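Local coordinates for TodX (Pseudomonas putida, PDB 3BS0), which transports toluene and probably other aromatic hydrocarbons across the outer membrane, as a beta-barrel channel of the FadL family, at residues T19-Y23 with V234-M238; G26-L30 with L84-A88. The contacts are given in a common frame with arbitrary orientation. Numbering follows the deposited sequence.

Contact 1: residues T19-Y23 with V234-M238; sequences TSSSY and VLGAM
Residues 19-23 form an irregular loop turned against the middle of strand 233-240, with Ser-22 CA 4.4 Å from Gly-236 CA. The loop bends at Ser-21 (phi/psi -57/-29), between the more extended phi values of Ser-20 (-172°) and Ser-22 (-161°). On the extended strand, Val-234 and Met-238 direct their CB atoms toward the loop, Leu-235 and Ala-237 away; Gly-236 lies between the first two. Its CA is 3.2 Å from Ser-21 O in a CA-H...O contact (159° at H), and a CB there would collide with Ser-21 O and Ser-22 CB. No conventional hydrogen bond joins the segments; Ser-22 OG is 3.1 Å from Gly-236 N, but at too poor an angle. Ser-21 and Ser-22, both with chi1 p, are joined by a weak hydrogen bond from Ser-22 OG to Ser-21 OG (3.4 Å); Ser-21 OG also hydrogen-bonds Asp-298. Apolar groups border the glycine: Met-238 (chi1 p) folds CE to 3.7 Å from Ser-21 CB, and Val-234 (chi1 p) sets CG2 4.0 Å from Ser-22 CB. A loop pressed on the inner face of the barrel wall is characteristic of the N-terminal hatch that plugs FadL-family barrels.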
ATOM      1  N   THR A  19      -0.240 -14.591  -5.153  1.00 48.24           N
ATOM      2  CA  THR A  19       0.280 -15.831  -4.602  1.00 50.88           C
ATOM      3  C   THR A  19       1.808 -15.758  -4.546  1.00 50.31           C
ATOM      4  O   THR A  19       2.413 -15.110  -5.390  1.00 51.67           O
ATOM      5  CB  THR A  19      -0.168 -17.021  -5.456  1.00 51.75           C
ATOM      6  OG1 THR A  19       0.328 -18.226  -4.868  1.00 57.54           O
ATOM      7  CG2 THR A  19       0.351 -16.902  -6.875  1.00 52.62           C
ATOM      8  N   SER A  20       2.434 -16.404  -3.562  1.00 49.99           N
ATOM      9  CA  SER A  20       3.895 -16.340  -3.453  1.00 47.97           C
ATOM     10  C   SER A  20       4.541 -17.258  -2.414  1.00 48.63           C
ATOM     11  O   SER A  20       5.754 -17.235  -2.244  1.00 50.22           O
ATOM     12  CB  SER A  20       4.322 -14.913  -3.106  1.00 47.44           C
ATOM     13  OG  SER A  20       4.284 -14.695  -1.693  1.00 43.84           O
ATOM     14  N   SER A  21       3.755 -18.059  -1.713  1.00 48.77           N
ATOM     15  CA  SER A  21       4.313 -18.913  -0.667  1.00 49.49           C
ATOM     16  C   SER A  21       5.413 -19.898  -1.058  1.00 49.47           C
ATOM     17  O   SER A  21       6.269 -20.224  -0.234  1.00 47.87           O
ATOM     18  CB  SER A  21       3.190 -19.691   0.029  1.00 49.06           C
ATOM     19  OG  SER A  21       2.527 -20.534  -0.891  1.00 45.91           O
ATOM     20  N   SER A  22       5.425 -20.374  -2.297  1.00 50.70           N
ATOM     21  CA  SER A  22       6.453 -21.349  -2.620  1.00 52.87           C
ATOM     22  C   SER A  22       6.824 -21.627  -4.069  1.00 53.19           C
ATOM     23  O   SER A  22       6.934 -22.790  -4.464  1.00 54.05           O
ATOM     24  CB  SER A  22       6.082 -22.657  -1.943  1.00 53.63           C
ATOM     25  OG  SER A  22       4.684 -22.881  -2.080  1.00 55.10           O
ATOM     26  N   TYR A  23       7.031 -20.575  -4.856  1.00 51.38           N
ATOM     27  CA  TYR A  23       7.446 -20.744  -6.245  1.00 49.47           C
ATOM     28  C   TYR A  23       8.245 -19.514  -6.679  1.00 49.18           C
ATOM     29  O   TYR A  23       7.994 -18.416  -6.182  1.00 50.15           O
ATOM     30  CB  TYR A  23       6.226 -20.983  -7.142  1.00 45.89           C
ATOM     31  CG  TYR A  23       5.338 -19.795  -7.407  1.00 45.64           C
ATOM     32  CD1 TYR A  23       5.548 -18.990  -8.522  1.00 46.92           C
ATOM     33  CD2 TYR A  23       4.247 -19.506  -6.577  1.00 44.89           C
ATOM     34  CE1 TYR A  23       4.690 -17.926  -8.817  1.00 47.75           C
ATOM     35  CE2 TYR A  23       3.383 -18.446  -6.854  1.00 43.96           C
ATOM     36  CZ  TYR A  23       3.610 -17.657  -7.979  1.00 47.84           C
ATOM     37  OH  TYR A  23       2.788 -16.590  -8.271  1.00 47.38           O
ATOM     38  N   VAL A 234       5.035 -28.209  -4.334  1.00 67.34           N
ATOM     39  CA  VAL A 234       5.855 -27.702  -3.259  1.00 67.09           C
ATOM     40  C   VAL A 234       4.950 -26.850  -2.371  1.00 65.89           C
ATOM     41  O   VAL A 234       3.956 -26.279  -2.844  1.00 64.38           O
ATOM     42  CB  VAL A 234       7.061 -26.894  -3.814  1.00 67.45           C
ATOM     43  CG1 VAL A 234       6.593 -25.906  -4.862  1.00 70.58           C
ATOM     44  CG2 VAL A 234       7.784 -26.185  -2.686  1.00 67.30           C
ATOM     45  N   LEU A 235       5.277 -26.801  -1.082  1.00 62.98           N
ATOM     46  CA  LEU A 235       4.491 -26.048  -0.120  1.00 62.08           C
ATOM     47  C   LEU A 235       5.342 -24.937   0.473  1.00 61.31           C
ATOM     48  O   LEU A 235       6.564 -25.062   0.552  1.00 59.34           O
ATOM     49  CB  LEU A 235       4.013 -26.973   1.002  1.00 64.12           C
ATOM     50  CG  LEU A 235       3.342 -28.299   0.623  1.00 65.54           C
ATOM     51  CD1 LEU A 235       3.261 -29.192   1.855  1.00 64.97           C
ATOM     52  CD2 LEU A 235       1.963 -28.048   0.032  1.00 64.25           C
ATOM     53  N   GLY A 236       4.690 -23.856   0.899  1.00 60.08           N
ATOM     54  CA  GLY A 236       5.420 -22.744   1.476  1.00 59.47           C
ATOM     55  C   GLY A 236       4.737 -22.020   2.624  1.00 58.48           C
ATOM     56  O   GLY A 236       3.531 -22.145   2.842  1.00 58.78           O
ATOM     57  N   ALA A 237       5.531 -21.247   3.356  1.00 56.92           N
ATOM     58  CA  ALA A 237       5.044 -20.483   4.488  1.00 55.47           C
ATOM     59  C   ALA A 237       6.077 -19.438   4.904  1.00 54.91           C
ATOM     60  O   ALA A 237       7.285 -19.650   4.762  1.00 54.78           O
ATOM     61  CB  ALA A 237       4.743 -21.416   5.647  1.00 54.12           C
ATOM     62  N   MET A 238       5.592 -18.310   5.416  1.00 55.35           N
ATOM     63  CA  MET A 238       6.463 -17.228   5.859  1.00 57.45           C
ATOM     64  C   MET A 238       5.789 -16.372   6.928  1.00 58.12           C
ATOM     65  O   MET A 238       4.582 -16.142   6.889  1.00 57.25           O
ATOM     66  CB  MET A 238       6.829 -16.331   4.683  1.00 57.97           C
ATOM     67  CG  MET A 238       5.645 -15.583   4.124  1.00 58.80           C
ATOM     68  SD  MET A 238       5.155 -16.113   2.478  1.00 61.52           S
ATOM     69  CE  MET A 238       4.785 -17.773   2.704  1.00 58.53           C
TER

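Contact 2: residues G26-L30 with L84-A88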
ATOM      1  N   GLY A  26      10.883 -14.236  -8.113  1.00 38.48           N
ATOM      2  CA  GLY A  26      11.848 -13.261  -8.567  1.00 37.01           C
ATOM      3  C   GLY A  26      12.479 -12.567  -7.389  1.00 38.61           C
ATOM      4  O   GLY A  26      12.297 -12.998  -6.252  1.00 41.68           O
ATOM      5  N   ASN A  27      13.211 -11.491  -7.647  1.00 38.28           N
ATOM      6  CA  ASN A  27      13.876 -10.761  -6.579  1.00 38.65           C
ATOM      7  C   ASN A  27      12.938 -10.198  -5.508  1.00 39.58           C
ATOM      8  O   ASN A  27      13.362  -9.988  -4.371  1.00 38.26           O
ATOM      9  CB  ASN A  27      14.727  -9.645  -7.172  1.00 38.59           C
ATOM     10  CG  ASN A  27      15.967 -10.170  -7.866  1.00 37.89           C
ATOM     11  OD1 ASN A  27      16.128 -11.377  -8.048  1.00 33.62           O
ATOM     12  ND2 ASN A  27      16.852  -9.262  -8.259  1.00 36.95           N
ATOM     13  N   ALA A  28      11.668  -9.981  -5.853  1.00 39.64           N
ATOM     14  CA  ALA A  28      10.699  -9.435  -4.892  1.00 38.55           C
ATOM     15  C   ALA A  28      10.439 -10.361  -3.698  1.00 40.29           C
ATOM     16  O   ALA A  28       9.906  -9.932  -2.677  1.00 37.88           O
ATOM     17  CB  ALA A  28       9.391  -9.115  -5.593  1.00 36.15           C
ATOM     18  N   ALA A  29      10.818 -11.633  -3.821  1.00 42.23           N
ATOM     19  CA  ALA A  29      10.630 -12.574  -2.725  1.00 41.42           C
ATOM     20  C   ALA A  29      11.343 -12.028  -1.500  1.00 42.35           C
ATOM     21  O   ALA A  29      11.119 -12.487  -0.384  1.00 43.41           O
ATOM     22  CB  ALA A  29      11.190 -13.929  -3.086  1.00 40.46           C
ATOM     23  N   LEU A  30      12.201 -11.035  -1.714  1.00 41.20           N
ATOM     24  CA  LEU A  30      12.935 -10.428  -0.618  1.00 40.39           C
ATOM     25  C   LEU A  30      11.987  -9.841   0.435  1.00 42.26           C
ATOM     26  O   LEU A  30      12.398  -9.591   1.570  1.00 42.60           O
ATOM     27  CB  LEU A  30      13.890  -9.350  -1.154  1.00 38.22           C
ATOM     28  CG  LEU A  30      15.229  -9.843  -1.726  1.00 35.97           C
ATOM     29  CD1 LEU A  30      15.934  -8.743  -2.488  1.00 32.68           C
ATOM     30  CD2 LEU A  30      16.105 -10.331  -0.580  1.00 36.79           C
ATOM     31  N   LEU A  84      14.332  -1.688  -7.936  1.00 37.96           N
ATOM     32  CA  LEU A  84      15.679  -2.159  -8.224  1.00 37.61           C
ATOM     33  C   LEU A  84      16.073  -3.223  -7.204  1.00 37.25           C
ATOM     34  O   LEU A  84      15.758  -3.114  -6.024  1.00 34.55           O
ATOM     35  CB  LEU A  84      16.660  -1.003  -8.136  1.00 39.02           C
ATOM     36  CG  LEU A  84      16.982  -0.277  -9.427  1.00 40.16           C
ATOM     37  CD1 LEU A  84      17.454   1.129  -9.104  1.00 41.34           C
ATOM     38  CD2 LEU A  84      18.037  -1.056 -10.192  1.00 38.14           C
ATOM     39  N   SER A  85      16.758  -4.260  -7.662  1.00 39.26           N
ATOM     40  CA  SER A  85      17.183  -5.316  -6.754  1.00 39.78           C
ATOM     41  C   SER A  85      18.142  -6.271  -7.421  1.00 39.40           C
ATOM     42  O   SER A  85      18.102  -6.483  -8.645  1.00 39.28           O
ATOM     43  CB  SER A  85      15.976  -6.091  -6.211  1.00 41.10           C
ATOM     44  OG  SER A  85      15.333  -6.844  -7.224  1.00 44.28           O
ATOM     45  N   TYR A  86      19.011  -6.840  -6.597  1.00 37.49           N
ATOM     46  CA  TYR A  86      20.009  -7.782  -7.065  1.00 36.92           C
ATOM     47  C   TYR A  86      20.108  -8.962  -6.102  1.00 36.76           C
ATOM     48  O   TYR A  86      20.147  -8.786  -4.883  1.00 35.29           O
ATOM     49  CB  TYR A  86      21.362  -7.075  -7.161  1.00 36.42           C
ATOM     50  CG  TYR A  86      22.460  -7.898  -7.776  1.00 35.69           C
ATOM     51  CD1 TYR A  86      22.505  -8.124  -9.146  1.00 37.75           C
ATOM     52  CD2 TYR A  86      23.473  -8.436  -6.984  1.00 38.31           C
ATOM     53  CE1 TYR A  86      23.539  -8.863  -9.719  1.00 41.07           C
ATOM     54  CE2 TYR A  86      24.513  -9.178  -7.539  1.00 39.87           C
ATOM     55  CZ  TYR A  86      24.548  -9.386  -8.904  1.00 43.09           C
ATOM     56  OH  TYR A  86      25.600 -10.098  -9.458  1.00 46.17           O
ATOM     57  N   VAL A  87      20.138 -10.163  -6.661  1.00 36.71           N
ATOM     58  CA  VAL A  87      20.258 -11.374  -5.874  1.00 38.06           C
ATOM     59  C   VAL A  87      21.491 -12.139  -6.336  1.00 38.41           C
ATOM     60  O   VAL A  87      21.680 -12.378  -7.528  1.00 35.54           O
ATOM     61  CB  VAL A  87      19.015 -12.248  -6.027  1.00 39.91           C
ATOM     62  CG1 VAL A  87      19.279 -13.632  -5.434  1.00 38.85           C
ATOM     63  CG2 VAL A  87      17.834 -11.583  -5.328  1.00 38.39           C
ATOM     64  N   ALA A  88      22.328 -12.527  -5.380  1.00 42.23           N
ATOM     65  CA  ALA A  88      23.571 -13.243  -5.684  1.00 44.80           C
ATOM     66  C   ALA A  88      23.605 -14.660  -5.132  1.00 45.31           C
ATOM     67  O   ALA A  88      23.136 -14.920  -4.021  1.00 46.69           O
ATOM     68  CB  ALA A  88      24.762 -12.449  -5.142  1.00 43.29           C
TER
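This is a polar contact between plug and wall in the FadL-type barrel: a short 3-10 turn of the N-terminal hatch meets the inward face of strand 80-90 chiefly through one asparagine. Asn-27 and Leu-30 are the turn residues that touch the strand, and they meet Ser-85 and Val-87, which point toward the turn, whereas Leu-84 and Tyr-86 point away on the other face. The backbones stay apart, 6.4 Å between Asn-27 CA and Ser-85 CA, so side chains span the gap. At the apolar end, Leu-30 CD1 lies 4.4 Å from Val-87 CG2. Neighbouring strand 44-60 takes part too: Glu-47 accepts a hydrogen bond from Asn-27 N, and Gln-45 O is the strongest partner of the Asn-27 amide, which thus reaches two adjacent strands of the barrel. With chi1 m, Asn-27 brings OD1 to 3.2 Å from Val-87 CG2, while its ND2 donates weakly to Ser-85 O at 3.1 Å and probably to Ser-85 OG (3.0 Å), whose position is less certain.

Both contacts tie the same N-terminal loop, between helix 11-15 and strand 44-60, to the barrel sheet, but to strands far apart in the chain. Residues 19-23 come first and rest on strand 233-240; after two intervening residues, 26-30 turn to strand 80-90. Contact 2 is therefore nested inside the long loop closed by contact 1. Their centres lie about 16 Å apart, on the same side of the chain's centre, with no further touch between them beyond this adjacency in sequence. Joined to two strands well separated in sequence, the loop spans part of the barrel interior, as in the N-terminal hatch that fills the lumen of FadL-family barrels.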